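Local atomic coordinates of uncharacterized protein (Pseudomonas aeruginosa PAO1, PDB entry 4R1D), a protein that binds calcium and is probably a lipase of the alpha/beta hydrolase class, the type VI secretion effector Tle4, captured in complex with its immunity partner Tli4. Residues S288-E299 / H438-K446. Numbering follows the deposited sequence.
Sequences STIYHHMRCGYE and HSWRDLIWK
His292 lies over one face of the Trp440 indole in an offset stack: the imidazole and five-membered ring centroids are 3.9 Å apart and the planes differ by 24°. His292 CB sits over the same five-membered ring, a CH-pi contact. His438 NE2 lies over the centre of the opposite indole face; Cys296 CB meets the rim of the far imidazole face.

Three hydrogen bonds join the segments. Trp440 NE1 donates to Glu299 OE2 (3.0 Å), nearly in the indole plane but from above the carboxylate plane. Trp445 NE1 reaches Tyr291 OH at 3.0 Å, almost straight at 170°; that hydroxyl also bonds Tyr376 O. Ser288 OG donates to Trp440 O over 2.7 Å, from above the carbonyl plane.

In apolar packing, Leu443 CG touches Tyr291 CD1 at 3.5 Å. With CG anti to the backbone N (chi1 -174°), the tyrosine ring projects past Leu443 to Trp445. Trp445 CZ2 lies over the Arg295 guanidinium, the planes well tilted; NH2 salt-bridges Asp461 and NH1 bonds Trp375 O.

Far from the calcium site, helix 289-296 and its flanks pack on strand 443-446 and its preceding loop. This mixed sheet, separate from the parallel one, adds Leu339 against Tyr291 and Ile478 against both tryptophans; helix 310-317 receives Ile290 and Met294.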
loop_
_atom_site.group_PDB
_atom_site.type_symbol
_atom_site.label_atom_id
_atom_site.label_comp_id
_atom_site.label_asym_id
_atom_site.label_seq_id
_atom_site.Cartn_x
_atom_site.Cartn_y
_atom_site.Cartn_z
ATOM N N SER A 288 13.640 -0.473 11.929
ATOM C CA SER A 288 14.266 -1.785 11.806
ATOM C C SER A 288 13.245 -2.934 11.686
ATOM O O SER A 288 13.594 -4.053 11.308
ATOM C CB SER A 288 15.217 -2.029 12.992
ATOM O OG SER A 288 14.537 -1.815 14.215
ATOM N N THR A 289 11.981 -2.681 12.021
ATOM C CA THR A 289 11.001 -3.755 11.885
ATOM C C THR A 289 10.915 -4.283 10.456
ATOM O O THR A 289 10.596 -5.447 10.260
ATOM C CB THR A 289 9.576 -3.368 12.372
ATOM O OG1 THR A 289 9.030 -2.342 11.521
ATOM C CG2 THR A 289 9.600 -2.913 13.829
ATOM N N ILE A 290 11.208 -3.451 9.460
ATOM C CA ILE A 290 11.100 -3.909 8.067
ATOM C C ILE A 290 12.039 -5.080 7.812
ATOM O O ILE A 290 11.729 -5.984 7.034
ATOM C CB ILE A 290 11.349 -2.772 7.027
ATOM C CG1 ILE A 290 10.960 -3.244 5.620
ATOM C CG2 ILE A 290 12.801 -2.324 7.038
ATOM C CD1 ILE A 290 11.264 -2.219 4.537
ATOM N N TYR A 291 13.185 -5.079 8.488
ATOM C CA TYR A 291 14.104 -6.204 8.357
ATOM C C TYR A 291 13.495 -7.465 8.966
ATOM O O TYR A 291 13.531 -8.524 8.369
ATOM C CB TYR A 291 15.443 -5.868 9.015
ATOM C CG TYR A 291 16.508 -6.916 8.818
ATOM C CD1 TYR A 291 16.517 -8.068 9.595
ATOM C CD2 TYR A 291 17.522 -6.739 7.887
ATOM C CE1 TYR A 291 17.483 -9.022 9.437
ATOM C CE2 TYR A 291 18.512 -7.703 7.720
ATOM C CZ TYR A 291 18.486 -8.834 8.512
ATOM O OH TYR A 291 19.443 -9.815 8.365
ATOM N N HIS A 292 12.927 -7.354 10.162
ATOM C CA HIS A 292 12.286 -8.515 10.768
ATOM C C HIS A 292 11.243 -9.093 9.825
ATOM O O HIS A 292 11.234 -10.291 9.547
ATOM C CB HIS A 292 11.594 -8.156 12.087
ATOM C CG HIS A 292 10.712 -9.252 12.599
ATOM N ND1 HIS A 292 9.416 -9.425 12.162
ATOM C CD2 HIS A 292 10.956 -10.266 13.463
ATOM C CE1 HIS A 292 8.891 -10.485 12.753
ATOM N NE2 HIS A 292 9.805 -11.014 13.548
ATOM N N HIS A 293 10.360 -8.230 9.331
ATOM C CA HIS A 293 9.237 -8.695 8.527
ATOM C C HIS A 293 9.664 -9.338 7.213
ATOM O O HIS A 293 9.114 -10.364 6.829
ATOM C CB HIS A 293 8.232 -7.560 8.309
ATOM C CG HIS A 293 7.721 -6.986 9.591
ATOM N ND1 HIS A 293 7.149 -5.735 9.683
ATOM C CD2 HIS A 293 7.722 -7.492 10.846
ATOM C CE1 HIS A 293 6.807 -5.502 10.938
ATOM N NE2 HIS A 293 7.145 -6.552 11.666
ATOM N N MET A 294 10.658 -8.753 6.547
ATOM C CA MET A 294 11.145 -9.292 5.294
ATOM C C MET A 294 11.892 -10.608 5.476
ATOM O O MET A 294 11.913 -11.435 4.572
ATOM C CB MET A 294 12.022 -8.272 4.558
ATOM C CG MET A 294 11.225 -7.080 4.025
ATOM S SD MET A 294 12.219 -5.970 3.020
ATOM C CE MET A 294 12.357 -6.978 1.541
ATOM N N ARG A 295 12.503 -10.806 6.636
ATOM C CA ARG A 295 13.231 -12.057 6.860
ATOM C C ARG A 295 12.408 -13.136 7.579
ATOM O O ARG A 295 12.726 -14.326 7.466
ATOM C CB ARG A 295 14.555 -11.801 7.606
ATOM C CG ARG A 295 15.592 -10.994 6.818
ATOM C CD ARG A 295 15.951 -11.679 5.525
ATOM N NE ARG A 295 16.443 -13.035 5.756
ATOM C CZ ARG A 295 17.720 -13.334 5.996
ATOM N NH1 ARG A 295 18.633 -12.375 6.033
ATOM N NH2 ARG A 295 18.087 -14.597 6.186
ATOM N N CYS A 296 11.347 -12.744 8.288
ATOM C CA CYS A 296 10.612 -13.692 9.142
ATOM C C CYS A 296 9.103 -13.760 8.918
ATOM O O CYS A 296 8.445 -14.626 9.491
ATOM C CB CYS A 296 10.807 -13.358 10.625
ATOM S SG CYS A 296 12.515 -13.191 11.173
ATOM N N GLY A 297 8.557 -12.825 8.146
ATOM C CA GLY A 297 7.111 -12.651 8.074
ATOM C C GLY A 297 6.608 -11.762 9.196
ATOM O O GLY A 297 7.326 -11.482 10.154
ATOM N N TYR A 298 5.366 -11.293 9.088
ATOM C CA TYR A 298 4.748 -10.590 10.201
ATOM C C TYR A 298 4.395 -11.577 11.311
ATOM O O TYR A 298 4.180 -12.754 11.048
ATOM C CB TYR A 298 3.487 -9.854 9.744
ATOM C CG TYR A 298 3.797 -8.595 8.978
ATOM C CD1 TYR A 298 4.330 -8.646 7.687
ATOM C CD2 TYR A 298 3.575 -7.354 9.549
ATOM C CE1 TYR A 298 4.624 -7.480 6.997
ATOM C CE2 TYR A 298 3.870 -6.194 8.868
ATOM C CZ TYR A 298 4.390 -6.260 7.603
ATOM O OH TYR A 298 4.689 -5.087 6.944
ATOM N N GLU A 299 4.322 -11.078 12.540
ATOM C CA GLU A 299 3.902 -11.884 13.682
ATOM C C GLU A 299 2.388 -12.098 13.682
ATOM O O GLU A 299 1.638 -11.307 13.111
ATOM C CB GLU A 299 4.340 -11.213 14.987
ATOM C CG GLU A 299 5.813 -10.814 15.012
ATOM C CD GLU A 299 6.231 -10.186 16.337
ATOM O OE1 GLU A 299 6.308 -10.924 17.345
ATOM O OE2 GLU A 299 6.479 -8.960 16.368
ATOM N N HIS A 438 9.275 -3.919 22.565
ATOM C CA HIS A 438 10.648 -4.047 22.073
ATOM C C HIS A 438 10.827 -3.505 20.658
ATOM O O HIS A 438 11.897 -2.991 20.317
ATOM C CB HIS A 438 11.164 -5.492 22.200
ATOM C CG HIS A 438 10.717 -6.410 21.103
ATOM N ND1 HIS A 438 9.500 -7.056 21.120
ATOM C CD2 HIS A 438 11.345 -6.819 19.972
ATOM C CE1 HIS A 438 9.387 -7.807 20.038
ATOM N NE2 HIS A 438 10.492 -7.680 19.325
ATOM N N SER A 439 9.780 -3.639 19.844
ATOM C CA SER A 439 9.715 -3.000 18.531
ATOM C C SER A 439 10.839 -3.423 17.580
ATOM O O SER A 439 11.171 -2.683 16.654
ATOM C CB SER A 439 9.744 -1.476 18.690
ATOM O OG SER A 439 8.774 -1.013 19.621
ATOM N N TRP A 440 11.411 -4.604 17.803
ATOM C CA TRP A 440 12.556 -5.076 17.015
ATOM C C TRP A 440 13.651 -4.021 16.916
ATOM O O TRP A 440 14.367 -3.933 15.911
ATOM C CB TRP A 440 12.096 -5.537 15.619
ATOM C CG TRP A 440 11.138 -6.664 15.738
ATOM C CD1 TRP A 440 9.791 -6.627 15.532
ATOM C CD2 TRP A 440 11.445 -7.995 16.167
ATOM N NE1 TRP A 440 9.239 -7.864 15.787
ATOM C CE2 TRP A 440 10.237 -8.721 16.177
ATOM C CE3 TRP A 440 12.627 -8.647 16.533
ATOM C CZ2 TRP A 440 10.177 -10.062 16.543
ATOM C CZ3 TRP A 440 12.570 -9.977 16.894
ATOM C CH2 TRP A 440 11.353 -10.674 16.901
ATOM N N ARG A 441 13.799 -3.244 17.982
ATOM C CA ARG A 441 14.705 -2.105 17.964
ATOM C C ARG A 441 16.159 -2.560 17.800
ATOM O O ARG A 441 16.929 -1.948 17.061
ATOM C CB ARG A 441 14.519 -1.272 19.228
ATOM C CG ARG A 441 15.338 0.005 19.245
ATOM C CD ARG A 441 16.676 -0.178 19.998
ATOM N NE ARG A 441 17.431 1.063 19.964
ATOM C CZ ARG A 441 18.225 1.510 20.937
ATOM N NH1 ARG A 441 18.391 0.816 22.057
ATOM N NH2 ARG A 441 18.839 2.669 20.779
ATOM N N ASP A 442 16.535 -3.618 18.510
ATOM C CA ASP A 442 17.799 -4.291 18.238
ATOM C C ASP A 442 17.463 -5.548 17.485
ATOM O O ASP A 442 16.758 -6.416 18.001
ATOM C CB ASP A 442 18.539 -4.663 19.529
ATOM C CG ASP A 442 19.026 -3.451 20.288
ATOM O OD1 ASP A 442 19.281 -2.414 19.645
ATOM O OD2 ASP A 442 19.159 -3.527 21.527
ATOM N N LEU A 443 17.942 -5.640 16.252
ATOM C CA LEU A 443 17.650 -6.786 15.430
ATOM C C LEU A 443 18.836 -7.714 15.624
ATOM O O LEU A 443 19.935 -7.419 15.165
ATOM C CB LEU A 443 17.517 -6.363 13.970
ATOM C CG LEU A 443 16.716 -7.280 13.044
ATOM C CD1 LEU A 443 17.204 -8.715 13.159
ATOM C CD2 LEU A 443 15.245 -7.193 13.376
ATOM N N ILE A 444 18.610 -8.827 16.312
ATOM C CA ILE A 444 19.707 -9.703 16.722
ATOM C C ILE A 444 19.625 -11.099 16.126
ATOM O O ILE A 444 18.629 -11.793 16.281
ATOM C CB ILE A 444 19.740 -9.857 18.252
ATOM C CG1 ILE A 444 19.902 -8.494 18.928
ATOM C CG2 ILE A 444 20.858 -10.820 18.664
ATOM C CD1 ILE A 444 19.311 -8.456 20.352
ATOM N N TRP A 445 20.691 -11.504 15.438
ATOM C CA TRP A 445 20.843 -12.878 14.996
ATOM C C TRP A 445 21.782 -13.506 16.009
ATOM O O TRP A 445 22.941 -13.104 16.107
ATOM C CB TRP A 445 21.539 -12.936 13.643
ATOM C CG TRP A 445 20.687 -12.689 12.429
ATOM C CD1 TRP A 445 20.654 -11.549 11.665
ATOM C CD2 TRP A 445 19.806 -13.620 11.796
ATOM N NE1 TRP A 445 19.791 -11.714 10.607
ATOM C CE2 TRP A 445 19.257 -12.975 10.666
ATOM C CE3 TRP A 445 19.423 -14.935 12.075
ATOM C CZ2 TRP A 445 18.342 -13.599 9.820
ATOM C CZ3 TRP A 445 18.515 -15.555 11.233
ATOM C CH2 TRP A 445 17.975 -14.881 10.125
ATOM N N LYS A 446 21.287 -14.476 16.762
ATOM C CA LYS A 446 22.098 -15.111 17.793
ATOM C C LYS A 446 22.435 -16.536 17.376
ATOM O O LYS A 446 21.549 -17.316 17.032
ATOM C CB LYS A 446 21.343 -15.094 19.120
ATOM C CG LYS A 446 22.106 -15.702 20.275
ATOM C CD LYS A 446 21.249 -15.758 21.524
ATOM C CE LYS A 446 21.251 -14.434 22.258
ATOM N NZ LYS A 446 20.781 -14.599 23.667
#